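Local coordinates for protein tartrate dehydrogenase/decarboxylase (Pseudomonas putida, PDB 3FLK) that oxidises tartrate to oxaloglycolate with NAD, and also converts meso-tartrate to D-glycerate and oxidatively decarboxylates D-malate to pyruvate, at residues A[33-38]-A[319-324]; A[118-123]-A[256-261]; A[178-183]-A[214-219]. The protein carries 1 engineered substitution. All blocks are in the same frame, centred on the assembly; numbering follows the deposited sequence.

Interaction 1 of 3, residues A[33-38]-A[319-324]; sequences LKHGLA and YQRAHD. With SO4 (sulfate ion), chain J.
Leu37 and Tyr319 form the apolar half of this contact. CD2 of Leu37 stands 3.6 Å from the centroid of the Tyr319 ring and only 7° off its normal, a CH-pi contact over the centre of the face. The other methyl, Leu37 CD1, rests on Ala322 CB at 3.8 Å, and the leucine thus straddles the tyrosine and the next turn of helix 317-336. Phe6 also meets the Tyr319 ring, with the planes nearly perpendicular.

The second group of contacts involves the ring of His35, whose CG is anti to the carbonyl carbon (chi1 -64°). One ring face lies over the helix backbone, with Ala322 N 3.9 Å above the His35 ring plane and over its centre, while His35 CE1 reaches Arg321 CB at 3.6 Å. His35 ND1 lies at the edge of the Arg321 guanidinium, the two planes 34° apart.

Polar support comes from beyond the two segments: His35 NE2 is hydrogen-bonded to Asp325, and His35 O to Arg318. Gly36, the first residue to leave helical backbone angles, has positive phi, and the chain goes on to strand 39-43. The arrangement is a helix C-terminus packed on a neighbouring helix, beside a border strand of the large mixed sheet of this isocitrate/isopropylmalate dehydrogenase fold.

Interaction 2 of 3, residues A[118-123]-A[256-261]; sequences CALANR and PACAGT
Leu120 lays its isobutyl end against Cys258, at the last turn of helix 245-258. Its CD1 is 3.8 Å from Cys258 CB, and Leu120 CD2 comes within 4.1 Å of Cys258 SG. CG of Leu120 lies anti to the carbonyl carbon (chi1 -51°), and from there it also approaches Cys258 O at 3.7 Å. Val232 of helix 224-233 touches both side chains, and Pro235 adds to the packing on Leu120. An alanine in place of Leu120 would probably open a gap beside Cys258 and Val232, because CG and both methyls that fill it would be gone.

The carbonyl of Cys258 is the polar centre of the contact. Ala119 N gives Cys258 O a weak hydrogen bond, 3.5 Å long with an N-H...O angle of 135°, and the thiol SG of Cys118 lies 3.4 Å from the same Cys258 O. Leu120 N donates to Cys118 SG at 3.4 Å and 151°, a bond within the loop that spans Ala119. The methyl of Ala119 points at the helix end, its CB 3.3 Å from Ala257 O.

Gly260 closes the helix in a Schellman motif, with Thr261 N bonded to Pro256 O and Gly260 N to Ala257 O. At its positive phi a CB would jam against the preceding carbonyl. The Ala257 side chain is about 6 Å from that of Asp253, a metal ligand by similarity on the same helix. Ala119 and Ala257 also pack on Val232 and Ala229, respectively, of the second subunit, to which Ala119 and Ala121 make backbone hydrogen bonds, placing this contact at the dimer interface. From the 118-123 loop the Cys258 carbonyl receives one weak bond, with carbon and sulfur as its other near neighbours, and the hold between these two segments probably rests more on close packing than on directed bonds.

Interaction 3 of 3, residues A[178-183]-A[214-219]; sequences LAEKRE and YPHVSW. With SO4 (sulfate ion), chain M.
This is a helix-to-turn contact in the alpha/beta fold of the isocitrate/isopropylmalate dehydrogenase family, joining the C-terminal turn of helix 165-181 to the turn that leads into the outermost strand 218-223. The evidence is one histidine-carboxylate hydrogen bond and a small apolar patch. His216 ND1 donates to Glu180 OE2 over 2.9 Å at an N-H...O angle of 161°. ND1 meets OE2 on the syn side, 20° out of the carboxylate plane, and Glu180 CD lies in the imidazole plane at the ring edge. The two flat groups are nevertheless turned 54° against each other. Glu180 reaches the turn with its chain bent at chi2, which swings CD away from an extended course.

Beside the bond, Val217 CG1 meets Ala179 CB at 4.0 Å, the apolar pair of the contact. The other methyl, Val217 CG2, packs against the carboxylate, 3.6 Å from Glu180 OE1. Val187 of the adjacent strand 186-191 touches both Ala179 and Val217, so this patch continues onto the sheet. The type I beta turn from Tyr214 to Val217 presents His216, and the hydroxyl of Tyr214 is bonded to Asp177, about one turn before Glu180 in helix 165-181.

The second carboxylate oxygen is gripped through solvent: a water molecule donates to Glu180 OE1 at 2.6 Å and accepts from the backbone N of His216 at 2.9 Å.

In the fold
The three contacts are nested along the chain: interaction 3 falls within the loop closed by interaction 2, and interaction 2 within that closed by interaction 1. The centres of interactions 1 and 2 are about 31 Å apart. Those of interactions 1 and 3 are about 30 Å apart, and those of interactions 2 and 3 about 26 Å. None touches another. Interactions 1 and 3 sit beside strands 39-43 and 218-223, at either border of the large mixed sheet within this chain. Interaction 2 lies at the C-terminal end of helix 245-258, which carries Asp249 and Asp253, metal ligands by similarity, and it meets the second subunit. The contacts thus tie helices and loops at the two sheet borders and at the dimer interface, within one subunit fold.

Interaction 1 of 3, residues A[33-38]-A[319-324]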
loop_
_atom_site.group_PDB
_atom_site.type_symbol
_atom_site.label_atom_id
_atom_site.label_comp_id
_atom_site.label_asym_id
_atom_site.label_seq_id
_atom_site.Cartn_x
_atom_site.Cartn_y
_atom_site.Cartn_z
ATOM N N LEU A 33 19.552 -32.653 -13.478
ATOM C CA LEU A 33 20.659 -33.604 -13.542
ATOM C C LEU A 33 20.839 -34.354 -12.218
ATOM O O LEU A 33 20.969 -35.577 -12.206
ATOM C CB LEU A 33 21.957 -32.882 -13.930
ATOM C CG LEU A 33 23.250 -33.700 -14.047
ATOM C CD1 LEU A 33 23.242 -34.595 -15.285
ATOM C CD2 LEU A 33 24.462 -32.776 -14.057
ATOM N N LYS A 34 20.830 -33.606 -11.117
ATOM C CA LYS A 34 21.062 -34.147 -9.776
ATOM C C LYS A 34 19.993 -35.147 -9.327
ATOM O O LYS A 34 20.311 -36.158 -8.701
ATOM C CB LYS A 34 21.157 -33.001 -8.763
ATOM C CG LYS A 34 21.679 -33.402 -7.396
ATOM C CD LYS A 34 21.544 -32.259 -6.406
ATOM C CE LYS A 34 22.183 -32.597 -5.071
ATOM N NZ LYS A 34 23.666 -32.555 -5.148
ATOM N N HIS A 35 18.733 -34.857 -9.642
ATOM C CA HIS A 35 17.615 -35.673 -9.161
ATOM C C HIS A 35 16.945 -36.508 -10.253
ATOM O O HIS A 35 15.930 -37.162 -10.008
ATOM C CB HIS A 35 16.596 -34.795 -8.425
ATOM C CG HIS A 35 17.140 -34.165 -7.183
ATOM N ND1 HIS A 35 17.158 -34.814 -5.967
ATOM C CD2 HIS A 35 17.708 -32.954 -6.972
ATOM C CE1 HIS A 35 17.703 -34.024 -5.057
ATOM N NE2 HIS A 35 18.046 -32.891 -5.641
ATOM N N GLY A 36 17.528 -36.489 -11.450
ATOM C CA GLY A 36 17.045 -37.299 -12.567
ATOM C C GLY A 36 15.702 -36.868 -13.124
ATOM O O GLY A 36 14.919 -37.702 -13.584
ATOM N N LEU A 37 15.434 -35.565 -13.084
ATOM C CA LEU A 37 14.191 -35.020 -13.624
ATOM C C LEU A 37 14.292 -34.891 -15.135
ATOM O O LEU A 37 15.364 -34.601 -15.674
ATOM C CB LEU A 37 13.877 -33.645 -13.019
ATOM C CG LEU A 37 14.091 -33.367 -11.528
ATOM C CD1 LEU A 37 13.847 -31.895 -11.234
ATOM C CD2 LEU A 37 13.214 -34.244 -10.643
ATOM N N ALA A 38 13.172 -35.106 -15.817
ATOM C CA ALA A 38 13.112 -34.897 -17.257
ATOM C C ALA A 38 12.381 -33.593 -17.553
ATOM O O ALA A 38 11.157 -33.507 -17.418
ATOM C CB ALA A 38 12.446 -36.077 -17.948
ATOM N N TYR A 319 11.055 -34.416 -7.400
ATOM C CA TYR A 319 10.760 -33.004 -7.635
ATOM C C TYR A 319 10.721 -32.191 -6.345
ATOM O O TYR A 319 11.144 -31.031 -6.326
ATOM C CB TYR A 319 9.458 -32.852 -8.423
ATOM C CG TYR A 319 9.612 -33.191 -9.888
ATOM C CD1 TYR A 319 9.836 -32.191 -10.830
ATOM C CD2 TYR A 319 9.552 -34.515 -10.331
ATOM C CE1 TYR A 319 9.990 -32.493 -12.179
ATOM C CE2 TYR A 319 9.705 -34.830 -11.679
ATOM C CZ TYR A 319 9.927 -33.812 -12.595
ATOM O OH TYR A 319 10.078 -34.109 -13.930
ATOM N N GLN A 320 10.225 -32.805 -5.273
ATOM C CA GLN A 320 10.197 -32.164 -3.959
ATOM C C GLN A 320 11.610 -31.949 -3.415
ATOM O O GLN A 320 11.905 -30.898 -2.841
ATOM C CB GLN A 320 9.357 -32.972 -2.967
ATOM C CG GLN A 320 9.091 -32.254 -1.644
ATOM C CD GLN A 320 8.363 -30.929 -1.826
ATOM O OE1 GLN A 320 7.292 -30.871 -2.434
ATOM N NE2 GLN A 320 8.946 -29.856 -1.298
ATOM N N ARG A 321 12.473 -32.945 -3.603
ATOM C CA ARG A 321 13.871 -32.854 -3.188
ATOM C C ARG A 321 14.631 -31.822 -4.016
ATOM O O ARG A 321 15.511 -31.138 -3.497
ATOM C CB ARG A 321 14.565 -34.216 -3.280
ATOM C CG ARG A 321 14.154 -35.201 -2.195
ATOM C CD ARG A 321 15.107 -36.394 -2.140
ATOM N NE ARG A 321 14.997 -37.253 -3.319
ATOM C CZ ARG A 321 14.241 -38.345 -3.392
ATOM N NH1 ARG A 321 13.517 -38.732 -2.348
ATOM N NH2 ARG A 321 14.212 -39.057 -4.510
ATOM N N ALA A 322 14.288 -31.724 -5.300
ATOM C CA ALA A 322 14.869 -30.719 -6.188
ATOM C C ALA A 322 14.515 -29.307 -5.718
ATOM O O ALA A 322 15.386 -28.437 -5.664
ATOM C CB ALA A 322 14.422 -30.940 -7.622
ATOM N N HIS A 323 13.243 -29.099 -5.366
ATOM C CA HIS A 323 12.791 -27.841 -4.765
ATOM C C HIS A 323 13.589 -27.519 -3.505
ATOM O O HIS A 323 14.124 -26.417 -3.368
ATOM C CB HIS A 323 11.293 -27.890 -4.430
ATOM C CG HIS A 323 10.847 -26.794 -3.510
ATOM N ND1 HIS A 323 10.900 -26.905 -2.137
ATOM C CD2 HIS A 323 10.359 -25.557 -3.768
ATOM C CE1 HIS A 323 10.459 -25.787 -1.589
ATOM N NE2 HIS A 323 10.123 -24.953 -2.557
ATOM N N ASP A 324 13.660 -28.490 -2.595
ATOM C CA ASP A 324 14.336 -28.323 -1.309
ATOM C C ASP A 324 15.827 -28.019 -1.465
ATOM O O ASP A 324 16.371 -27.197 -0.729
ATOM C CB ASP A 324 14.131 -29.562 -0.424
ATOM C CG ASP A 324 12.665 -29.796 -0.055
ATOM O OD1 ASP A 324 11.778 -29.035 -0.508
ATOM O OD2 ASP A 324 12.400 -30.763 0.694
HETATM S S SO4 J . 9.248 -22.352 -0.212
HETATM O O1 SO4 J . 8.402 -21.193 0.059
HETATM O O2 SO4 J . 8.480 -23.576 0.000
HETATM O O3 SO4 J . 9.717 -22.315 -1.593
HETATM O O4 SO4 J . 10.390 -22.337 0.700
#

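Interaction 2 of 3, residues A[118-123]-A[256-261]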
loop_
_atom_site.group_PDB
_atom_site.type_symbol
_atom_site.label_atom_id
_atom_site.label_comp_id
_atom_site.label_asym_id
_atom_site.label_seq_id
_atom_site.Cartn_x
_atom_site.Cartn_y
_atom_site.Cartn_z
ATOM N N CYS A 118 18.699 -6.681 7.041
ATOM C CA CYS A 118 17.269 -6.403 7.165
ATOM C C CYS A 118 17.007 -4.900 7.130
ATOM O O CYS A 118 17.741 -4.116 7.737
ATOM C CB CYS A 118 16.697 -7.013 8.448
ATOM S SG CYS A 118 14.896 -6.822 8.650
ATOM N N ALA A 119 15.959 -4.513 6.408
ATOM C CA ALA A 119 15.554 -3.114 6.306
ATOM C C ALA A 119 14.973 -2.593 7.620
ATOM O O ALA A 119 15.000 -1.391 7.883
ATOM C CB ALA A 119 14.550 -2.941 5.183
ATOM N N LEU A 120 14.450 -3.508 8.432
ATOM C CA LEU A 120 13.834 -3.161 9.708
ATOM C C LEU A 120 14.824 -3.296 10.861
ATOM O O LEU A 120 15.630 -4.228 10.893
ATOM C CB LEU A 120 12.605 -4.040 9.971
ATOM C CG LEU A 120 11.528 -4.162 8.884
ATOM C CD1 LEU A 120 10.477 -5.179 9.301
ATOM C CD2 LEU A 120 10.879 -2.819 8.562
ATOM N N ALA A 121 14.752 -2.360 11.803
ATOM C CA ALA A 121 15.609 -2.379 12.982
ATOM C C ALA A 121 15.088 -3.374 14.013
ATOM O O ALA A 121 13.877 -3.581 14.129
ATOM C CB ALA A 121 15.709 -0.986 13.586
ATOM N N ASN A 122 16.015 -3.989 14.751
ATOM C CA ASN A 122 15.697 -4.926 15.839
ATOM C C ASN A 122 14.870 -6.139 15.399
ATOM O O ASN A 122 13.978 -6.592 16.121
ATOM C CB ASN A 122 15.008 -4.205 17.013
ATOM C CG ASN A 122 15.784 -2.987 17.501
ATOM O OD1 ASN A 122 15.189 -1.960 17.840
ATOM N ND2 ASN A 122 17.113 -3.095 17.541
ATOM N N ARG A 123 15.171 -6.654 14.209
ATOM C CA ARG A 123 14.491 -7.834 13.679
ATOM C C ARG A 123 15.449 -8.997 13.454
ATOM O O ARG A 123 16.549 -8.821 12.923
ATOM C CB ARG A 123 13.732 -7.501 12.389
ATOM C CG ARG A 123 12.211 -7.485 12.534
ATOM C CD ARG A 123 11.727 -6.440 13.532
ATOM N NE ARG A 123 10.365 -6.713 13.988
ATOM C CZ ARG A 123 9.722 -6.001 14.912
ATOM N NH1 ARG A 123 10.309 -4.963 15.494
ATOM N NH2 ARG A 123 8.484 -6.329 15.257
ATOM N N PRO A 256 8.726 -8.199 0.961
ATOM C CA PRO A 256 10.129 -8.423 0.587
ATOM C C PRO A 256 11.042 -7.233 0.870
ATOM O O PRO A 256 12.195 -7.433 1.252
ATOM C CB PRO A 256 10.050 -8.691 -0.915
ATOM C CG PRO A 256 8.700 -9.259 -1.103
ATOM C CD PRO A 256 7.821 -8.496 -0.162
ATOM N N ALA A 257 10.533 -6.011 0.690
ATOM C CA ALA A 257 11.305 -4.804 1.007
ATOM C C ALA A 257 11.689 -4.750 2.487
ATOM O O ALA A 257 12.815 -4.383 2.823
ATOM C CB ALA A 257 10.543 -3.551 0.608
ATOM N N CYS A 258 10.751 -5.119 3.359
ATOM C CA CYS A 258 11.018 -5.213 4.798
ATOM C C CYS A 258 12.103 -6.250 5.087
ATOM O O CYS A 258 12.910 -6.081 6.005
ATOM C CB CYS A 258 9.738 -5.560 5.563
ATOM S SG CYS A 258 8.480 -4.266 5.516
ATOM N N ALA A 259 12.117 -7.310 4.283
ATOM C CA ALA A 259 13.124 -8.365 4.376
ATOM C C ALA A 259 14.441 -7.995 3.678
ATOM O O ALA A 259 15.403 -8.768 3.715
ATOM C CB ALA A 259 12.566 -9.677 3.832
ATOM N N GLY A 260 14.480 -6.826 3.037
ATOM C CA GLY A 260 15.737 -6.264 2.542
ATOM C C GLY A 260 15.844 -5.945 1.060
ATOM O O GLY A 260 16.656 -5.104 0.671
ATOM N N THR A 261 15.040 -6.613 0.233
ATOM C CA THR A 261 15.116 -6.456 -1.227
ATOM C C THR A 261 13.930 -7.095 -1.954
ATOM O O THR A 261 13.387 -8.104 -1.504
ATOM C CB THR A 261 16.447 -7.038 -1.803
ATOM O OG1 THR A 261 16.477 -6.875 -3.226
ATOM C CG2 THR A 261 16.610 -8.518 -1.454
#

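Interaction 3 of 3, residues A[178-183]-A[214-219]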
loop_
_atom_site.group_PDB
_atom_site.type_symbol
_atom_site.label_atom_id
_atom_site.label_comp_id
_atom_site.label_asym_id
_atom_site.label_seq_id
_atom_site.Cartn_x
_atom_site.Cartn_y
_atom_site.Cartn_z
ATOM N N LEU A 178 -4.689 -23.405 3.014
ATOM C CA LEU A 178 -3.245 -23.259 3.203
ATOM C C LEU A 178 -2.895 -23.054 4.676
ATOM O O LEU A 178 -2.002 -23.719 5.203
ATOM C CB LEU A 178 -2.703 -22.104 2.346
ATOM C CG LEU A 178 -1.186 -21.899 2.221
ATOM C CD1 LEU A 178 -0.510 -23.068 1.524
ATOM C CD2 LEU A 178 -0.897 -20.604 1.472
ATOM N N ALA A 179 -3.617 -22.146 5.333
ATOM C CA ALA A 179 -3.444 -21.879 6.757
ATOM C C ALA A 179 -3.648 -23.134 7.611
ATOM O O ALA A 179 -2.916 -23.354 8.573
ATOM C CB ALA A 179 -4.382 -20.778 7.209
ATOM N N GLU A 180 -4.639 -23.945 7.244
ATOM C CA GLU A 180 -4.939 -25.199 7.942
ATOM C C GLU A 180 -3.740 -26.160 7.928
ATOM O O GLU A 180 -3.468 -26.834 8.923
ATOM C CB GLU A 180 -6.184 -25.858 7.331
ATOM C CG GLU A 180 -6.644 -27.163 8.001
ATOM C CD GLU A 180 -7.194 -26.963 9.406
ATOM O OE1 GLU A 180 -7.936 -25.983 9.626
ATOM O OE2 GLU A 180 -6.895 -27.797 10.291
ATOM N N LYS A 181 -3.027 -26.198 6.803
ATOM C CA LYS A 181 -1.851 -27.056 6.635
ATOM C C LYS A 181 -0.623 -26.544 7.388
ATOM O O LYS A 181 0.305 -27.309 7.670
ATOM C CB LYS A 181 -1.489 -27.187 5.155
ATOM C CG LYS A 181 -2.459 -27.980 4.307
ATOM C CD LYS A 181 -1.757 -28.467 3.045
ATOM C CE LYS A 181 -2.733 -28.793 1.930
ATOM N NZ LYS A 181 -3.130 -27.570 1.170
ATOM N N ARG A 182 -0.612 -25.250 7.695
ATOM C CA ARG A 182 0.547 -24.610 8.318
ATOM C C ARG A 182 0.512 -24.708 9.842
ATOM O O ARG A 182 -0.536 -24.991 10.424
ATOM C CB ARG A 182 0.676 -23.156 7.848
ATOM C CG ARG A 182 1.122 -23.036 6.391
ATOM C CD ARG A 182 1.017 -21.609 5.861
ATOM N NE ARG A 182 2.047 -20.723 6.402
ATOM C CZ ARG A 182 3.250 -20.535 5.861
ATOM N NH1 ARG A 182 3.601 -21.175 4.751
ATOM N NH2 ARG A 182 4.109 -19.702 6.436
ATOM N N GLU A 183 1.663 -24.480 10.473
ATOM C CA GLU A 183 1.813 -24.625 11.924
ATOM C C GLU A 183 1.041 -23.575 12.730
ATOM O O GLU A 183 0.495 -23.884 13.793
ATOM C CB GLU A 183 3.298 -24.608 12.310
ATOM C CG GLU A 183 3.634 -25.337 13.619
ATOM C CD GLU A 183 3.682 -26.859 13.476
ATOM O OE1 GLU A 183 4.055 -27.359 12.388
ATOM O OE2 GLU A 183 3.356 -27.560 14.462
ATOM N N TYR A 214 -13.728 -23.277 9.196
ATOM C CA TYR A 214 -12.376 -23.590 9.659
ATOM C C TYR A 214 -12.203 -23.291 11.148
ATOM O O TYR A 214 -11.612 -22.271 11.516
ATOM C CB TYR A 214 -11.328 -22.836 8.830
ATOM C CG TYR A 214 -11.317 -23.214 7.369
ATOM C CD1 TYR A 214 -10.449 -24.194 6.887
ATOM C CD2 TYR A 214 -12.179 -22.594 6.465
ATOM C CE1 TYR A 214 -10.442 -24.544 5.539
ATOM C CE2 TYR A 214 -12.179 -22.937 5.123
ATOM C CZ TYR A 214 -11.312 -23.908 4.665
ATOM O OH TYR A 214 -11.326 -24.238 3.330
ATOM N N PRO A 215 -12.720 -24.186 12.016
ATOM C CA PRO A 215 -12.616 -24.007 13.465
ATOM C C PRO A 215 -11.176 -23.888 13.986
ATOM O O PRO A 215 -10.949 -23.201 14.982
ATOM C CB PRO A 215 -13.296 -25.265 14.029
ATOM C CG PRO A 215 -13.301 -26.250 12.906
ATOM C CD PRO A 215 -13.446 -25.423 11.670
ATOM N N HIS A 216 -10.222 -24.534 13.315
ATOM C CA HIS A 216 -8.820 -24.516 13.757
ATOM C C HIS A 216 -8.074 -23.229 13.392
ATOM O O HIS A 216 -7.068 -22.891 14.024
ATOM C CB HIS A 216 -8.046 -25.721 13.207
ATOM C CG HIS A 216 -8.696 -27.043 13.473
ATOM N ND1 HIS A 216 -8.668 -28.079 12.565
ATOM C CD2 HIS A 216 -9.399 -27.497 14.539
ATOM C CE1 HIS A 216 -9.320 -29.116 13.062
ATOM N NE2 HIS A 216 -9.771 -28.790 14.259
ATOM N N VAL A 217 -8.565 -22.521 12.378
ATOM C CA VAL A 217 -7.876 -21.335 11.860
ATOM C C VAL A 217 -8.292 -20.038 12.567
ATOM O O VAL A 217 -9.469 -19.676 12.611
ATOM C CB VAL A 217 -8.033 -21.204 10.317
ATOM C CG1 VAL A 217 -7.317 -19.963 9.792
ATOM C CG2 VAL A 217 -7.495 -22.447 9.623
ATOM N N SER A 218 -7.299 -19.361 13.131
ATOM C CA SER A 218 -7.460 -18.026 13.687
ATOM C C SER A 218 -7.470 -17.021 12.531
ATOM O O SER A 218 -6.671 -17.136 11.600
ATOM C CB SER A 218 -6.297 -17.737 14.641
ATOM O OG SER A 218 -6.312 -16.401 15.107
ATOM N N TRP A 219 -8.378 -16.049 12.573
ATOM C CA TRP A 219 -8.448 -15.061 11.494
ATOM C C TRP A 219 -8.723 -13.637 11.971
ATOM O O TRP A 219 -9.451 -13.421 12.942
ATOM C CB TRP A 219 -9.448 -15.488 10.407
ATOM C CG TRP A 219 -10.879 -15.108 10.678
ATOM C CD1 TRP A 219 -11.761 -15.765 11.490
ATOM C CD2 TRP A 219 -11.593 -13.988 10.131
ATOM N NE1 TRP A 219 -12.978 -15.120 11.488
ATOM C CE2 TRP A 219 -12.903 -14.028 10.661
ATOM C CE3 TRP A 219 -11.252 -12.954 9.248
ATOM C CZ2 TRP A 219 -13.874 -13.074 10.339
ATOM C CZ3 TRP A 219 -12.220 -12.002 8.927
ATOM C CH2 TRP A 219 -13.515 -12.071 9.474
HETATM S S SO4 M . 4.651 -24.165 8.176
HETATM O O1 SO4 M . 4.136 -22.827 8.449
HETATM O O2 SO4 M . 4.562 -24.436 6.743
HETATM O O3 SO4 M . 6.045 -24.244 8.606
HETATM O O4 SO4 M . 3.866 -25.154 8.907
HETATM O O HOH W 1 -10.274 -25.948 10.757
#